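Local coordinates for protein isomerase/lactonizing enzyme (Agrobacterium tumefaciens, PDB 1RVK) that is of unknown specific function but, as a magnesium-binding member of the enolase superfamily, probably acts on a carboxylate substrate through an enolate intermediate, at residues 316-330 with 350-362. Numbering follows the deposited sequence.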
# COMPACT_ATOMS: atom_id res chain seq x y z
N LEU A 316 -1.06 -6.97 4.31
CA LEU A 316 -0.51 -8.32 4.41
C LEU A 316 -1.62 -9.35 4.64
O LEU A 316 -1.59 -10.45 4.08
CB LEU A 316 0.51 -8.40 5.56
CG LEU A 316 1.17 -9.76 5.80
CD1 LEU A 316 1.86 -10.24 4.54
CD2 LEU A 316 2.17 -9.65 6.95
N HIS A 317 -2.61 -8.99 5.46
CA HIS A 317 -3.70 -9.92 5.74
C HIS A 317 -4.56 -10.18 4.50
O HIS A 317 -5.05 -11.29 4.32
CB HIS A 317 -4.54 -9.41 6.90
CG HIS A 317 -3.93 -9.69 8.24
ND1 HIS A 317 -4.21 -10.82 8.97
CD2 HIS A 317 -2.99 -9.02 8.95
CE1 HIS A 317 -3.48 -10.84 10.06
NE2 HIS A 317 -2.72 -9.76 10.08
N VAL A 318 -4.73 -9.17 3.66
CA VAL A 318 -5.51 -9.36 2.44
C VAL A 318 -4.75 -10.34 1.54
O VAL A 318 -5.33 -11.26 0.97
CB VAL A 318 -5.71 -8.02 1.68
CG1 VAL A 318 -6.36 -8.27 0.32
CG2 VAL A 318 -6.61 -7.10 2.51
N VAL A 319 -3.44 -10.14 1.43
CA VAL A 319 -2.61 -11.02 0.60
C VAL A 319 -2.62 -12.46 1.12
O VAL A 319 -2.67 -13.41 0.34
CB VAL A 319 -1.15 -10.50 0.54
CG1 VAL A 319 -0.26 -11.52 -0.17
CG2 VAL A 319 -1.11 -9.16 -0.19
N ALA A 320 -2.57 -12.63 2.44
CA ALA A 320 -2.55 -13.96 3.04
C ALA A 320 -3.89 -14.69 2.89
O ALA A 320 -3.94 -15.92 2.90
CB ALA A 320 -2.17 -13.86 4.51
N ALA A 321 -4.96 -13.92 2.75
CA ALA A 321 -6.30 -14.50 2.64
C ALA A 321 -6.70 -14.83 1.20
O ALA A 321 -7.74 -15.45 0.98
CB ALA A 321 -7.32 -13.55 3.25
N THR A 322 -5.88 -14.44 0.23
CA THR A 322 -6.21 -14.68 -1.17
C THR A 322 -5.12 -15.40 -1.95
O THR A 322 -3.95 -15.43 -1.54
CB THR A 322 -6.55 -13.36 -1.88
OG1 THR A 322 -5.45 -12.46 -1.77
CG2 THR A 322 -7.77 -12.72 -1.24
N LYS A 323 -5.50 -15.99 -3.08
CA LYS A 323 -4.57 -16.73 -3.92
C LYS A 323 -4.04 -15.97 -5.13
O LYS A 323 -2.87 -16.09 -5.48
CB LYS A 323 -5.24 -18.02 -4.41
CG LYS A 323 -4.46 -18.77 -5.49
CD LYS A 323 -5.24 -20.00 -5.96
CE LYS A 323 -4.51 -20.74 -7.08
NZ LYS A 323 -4.45 -19.94 -8.34
N ASN A 324 -4.91 -15.17 -5.76
CA ASN A 324 -4.53 -14.45 -6.97
C ASN A 324 -3.77 -13.14 -6.80
O ASN A 324 -4.18 -12.10 -7.31
CB ASN A 324 -5.76 -14.22 -7.85
CG ASN A 324 -6.82 -13.36 -7.18
OD1 ASN A 324 -7.42 -12.49 -7.83
ND2 ASN A 324 -7.08 -13.60 -5.90
N CYS A 325 -2.65 -13.22 -6.10
CA CYS A 325 -1.78 -12.07 -5.86
C CYS A 325 -0.39 -12.67 -5.72
O CYS A 325 -0.15 -13.49 -4.83
CB CYS A 325 -2.18 -11.35 -4.57
SG CYS A 325 -1.13 -9.96 -4.14
N ARG A 326 0.53 -12.28 -6.59
CA ARG A 326 1.87 -12.83 -6.55
C ARG A 326 2.72 -12.37 -5.37
O ARG A 326 3.51 -13.15 -4.83
CB ARG A 326 2.60 -12.52 -7.87
CG ARG A 326 3.94 -13.21 -8.02
CD ARG A 326 4.66 -12.75 -9.29
NE ARG A 326 4.06 -13.27 -10.52
CZ ARG A 326 4.28 -14.49 -11.01
NH1 ARG A 326 3.69 -14.87 -12.13
NH2 ARG A 326 5.10 -15.31 -10.38
N TRP A 327 2.55 -11.12 -4.94
CA TRP A 327 3.37 -10.59 -3.86
C TRP A 327 2.73 -9.74 -2.79
O TRP A 327 1.58 -9.32 -2.87
CB TRP A 327 4.47 -9.68 -4.41
CG TRP A 327 5.10 -10.03 -5.71
CD1 TRP A 327 4.66 -9.70 -6.96
CD2 TRP A 327 6.38 -10.65 -5.88
NE1 TRP A 327 5.59 -10.06 -7.90
CE2 TRP A 327 6.66 -10.65 -7.26
CE3 TRP A 327 7.32 -11.19 -5.00
CZ2 TRP A 327 7.85 -11.17 -7.79
CZ3 TRP A 327 8.50 -11.71 -5.51
CH2 TRP A 327 8.75 -11.70 -6.90
N TYR A 328 3.56 -9.47 -1.78
CA TYR A 328 3.24 -8.56 -0.70
C TYR A 328 4.28 -7.49 -1.02
O TYR A 328 5.43 -7.82 -1.32
CB TYR A 328 3.53 -9.15 0.68
CG TYR A 328 3.68 -8.10 1.76
CD1 TYR A 328 4.93 -7.82 2.32
CD2 TYR A 328 2.57 -7.40 2.25
CE1 TYR A 328 5.08 -6.88 3.33
CE2 TYR A 328 2.71 -6.44 3.26
CZ TYR A 328 3.97 -6.19 3.80
OH TYR A 328 4.12 -5.28 4.82
N GLU A 329 3.88 -6.22 -0.99
CA GLU A 329 4.79 -5.13 -1.30
C GLU A 329 5.50 -4.68 -0.03
O GLU A 329 4.88 -4.09 0.85
CB GLU A 329 4.02 -3.96 -1.92
CG GLU A 329 4.91 -2.81 -2.35
CD GLU A 329 4.17 -1.78 -3.18
OE1 GLU A 329 4.84 -0.84 -3.66
OE2 GLU A 329 2.94 -1.90 -3.36
N ARG A 330 6.80 -4.95 0.05
CA ARG A 330 7.58 -4.58 1.23
C ARG A 330 8.44 -3.35 0.96
O ARG A 330 9.37 -3.40 0.15
CB ARG A 330 8.46 -5.76 1.65
CG ARG A 330 8.88 -5.77 3.13
CD ARG A 330 9.38 -7.16 3.54
NE ARG A 330 9.57 -7.29 4.98
CZ ARG A 330 10.72 -7.08 5.62
NH1 ARG A 330 11.81 -6.75 4.94
NH2 ARG A 330 10.78 -7.21 6.94
N SER A 350 5.38 -6.23 11.74
CA SER A 350 4.14 -6.85 11.30
C SER A 350 4.44 -7.74 10.10
O SER A 350 3.66 -8.64 9.78
CB SER A 350 3.12 -5.78 10.87
OG SER A 350 2.71 -4.99 11.97
N ASP A 351 5.58 -7.50 9.46
CA ASP A 351 5.95 -8.26 8.27
C ASP A 351 7.39 -8.77 8.22
O ASP A 351 8.16 -8.41 7.32
CB ASP A 351 5.68 -7.40 7.03
CG ASP A 351 6.43 -6.07 7.06
OD1 ASP A 351 7.05 -5.75 8.10
OD2 ASP A 351 6.39 -5.34 6.05
N PRO A 352 7.76 -9.65 9.16
CA PRO A 352 9.12 -10.21 9.21
C PRO A 352 9.36 -11.03 7.95
O PRO A 352 8.48 -11.77 7.51
CB PRO A 352 9.09 -11.11 10.45
CG PRO A 352 7.89 -10.67 11.22
CD PRO A 352 6.90 -10.28 10.17
N MSE A 353 10.56 -10.93 7.38
CA MSE A 353 10.86 -11.70 6.17
C MSE A 353 12.09 -12.59 6.37
O MSE A 353 13.12 -12.13 6.88
CB MSE A 353 11.10 -10.75 5.00
CG MSE A 353 11.24 -11.46 3.66
SE MSE A 353 11.53 -10.27 2.17
CE MSE A 353 13.43 -9.96 2.41
N ASP A 354 11.99 -13.86 5.99
CA ASP A 354 13.13 -14.75 6.14
C ASP A 354 14.18 -14.51 5.07
O ASP A 354 14.02 -13.64 4.21
CB ASP A 354 12.71 -16.24 6.17
CG ASP A 354 12.04 -16.70 4.89
OD1 ASP A 354 12.40 -16.23 3.79
OD2 ASP A 354 11.15 -17.58 4.98
N ARG A 355 15.27 -15.28 5.13
CA ARG A 355 16.36 -15.13 4.18
C ARG A 355 16.04 -15.63 2.78
O ARG A 355 16.85 -15.47 1.86
CB ARG A 355 17.60 -15.86 4.71
CG ARG A 355 18.04 -15.40 6.09
CD ARG A 355 18.48 -13.95 6.08
NE ARG A 355 19.61 -13.73 5.19
CZ ARG A 355 20.19 -12.55 4.99
NH1 ARG A 355 19.74 -11.47 5.62
NH2 ARG A 355 21.22 -12.45 4.16
N ASP A 356 14.87 -16.24 2.61
CA ASP A 356 14.46 -16.76 1.31
C ASP A 356 13.47 -15.83 0.60
O ASP A 356 13.00 -16.13 -0.50
CB ASP A 356 13.85 -18.15 1.47
CG ASP A 356 14.89 -19.21 1.80
OD1 ASP A 356 14.51 -20.27 2.34
OD2 ASP A 356 16.08 -18.98 1.51
N GLY A 357 13.15 -14.70 1.23
CA GLY A 357 12.23 -13.75 0.62
C GLY A 357 10.77 -13.94 0.97
O GLY A 357 9.90 -13.35 0.31
N PHE A 358 10.47 -14.74 1.98
CA PHE A 358 9.09 -14.96 2.39
C PHE A 358 8.75 -14.18 3.66
O PHE A 358 9.47 -14.26 4.65
CB PHE A 358 8.81 -16.44 2.66
CG PHE A 358 8.66 -17.28 1.43
CD1 PHE A 358 9.76 -17.90 0.85
CD2 PHE A 358 7.41 -17.46 0.84
CE1 PHE A 358 9.63 -18.68 -0.28
CE2 PHE A 358 7.26 -18.25 -0.30
CZ PHE A 358 8.37 -18.86 -0.86
N VAL A 359 7.65 -13.43 3.61
CA VAL A 359 7.18 -12.70 4.78
C VAL A 359 6.24 -13.66 5.50
O VAL A 359 5.40 -14.30 4.86
CB VAL A 359 6.40 -11.42 4.38
CG1 VAL A 359 5.56 -10.92 5.55
CG2 VAL A 359 7.38 -10.33 3.95
N HIS A 360 6.39 -13.77 6.81
CA HIS A 360 5.54 -14.66 7.60
C HIS A 360 4.53 -13.87 8.41
O HIS A 360 4.90 -13.03 9.23
CB HIS A 360 6.39 -15.50 8.56
CG HIS A 360 7.23 -16.53 7.87
ND1 HIS A 360 8.34 -16.20 7.11
CD2 HIS A 360 7.11 -17.87 7.79
CE1 HIS A 360 8.86 -17.30 6.59
NE2 HIS A 360 8.14 -18.33 7.00
N VAL A 361 3.24 -14.12 8.16
CA VAL A 361 2.20 -13.40 8.88
C VAL A 361 2.26 -13.75 10.36
O VAL A 361 2.20 -14.92 10.73
CB VAL A 361 0.79 -13.76 8.35
CG1 VAL A 361 -0.24 -12.80 8.95
CG2 VAL A 361 0.77 -13.71 6.82
N PRO A 362 2.40 -12.74 11.22
CA PRO A 362 2.46 -12.98 12.66
C PRO A 362 1.25 -13.75 13.17
O PRO A 362 0.14 -13.55 12.69
CB PRO A 362 2.53 -11.57 13.25
CG PRO A 362 3.25 -10.81 12.18
CD PRO A 362 2.57 -11.31 10.92
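Arg330 reaches across to Asp351 and holds its backbone rather than its carboxylate: NE and NH2 both donate to Asp351 O, at 3.0 Å and 2.9 Å, close to the guanidinium plane. The arginine chain runs extended from CG to NE, long enough to carry its charged end from strand 328-333 to the loop. Asp351 OD2 sits well out of the guanidinium plane, 3.9 Å from Arg330 NE, a long salt bridge with no N-H pointing at it. Tyr328 OH instead donates to Asp351 OD2 at 2.6 Å, from the anti side but 34° out of the carboxylate plane, to which its ring is nearly perpendicular. Tyr339 OH also bonds to OD2, while NH1 of Arg330 forms a salt bridge with Asp340.

Selenomethionine Met353 lays CB over the centre of one guanidinium face, 3.7 Å from Arg330 CZ. Val359 divides its branches: CG2 packs on Tyr328 CD1 and Arg330 CD, whereas CG1 meets both methyls of Leu316. With CG anti to its backbone N (chi1 180°), Leu316 extends to the loop and also rests CD1 against one face of the Tyr328 ring. Val361 forks likewise, CG2 lying 3.7 Å from Ala320 CB, where a small residue lets the helix come close, and CG1 over the His317 ring in a CH-pi contact.

Segment 350-362 is thereby fastened to the last helix and strand of the enolase-superfamily barrel, with the Arg330 side chain about 13 Å from the magnesium ion; the buried carboxylate, flanked by tyrosine hydroxyls and arginine, is probably stabilised as an anion.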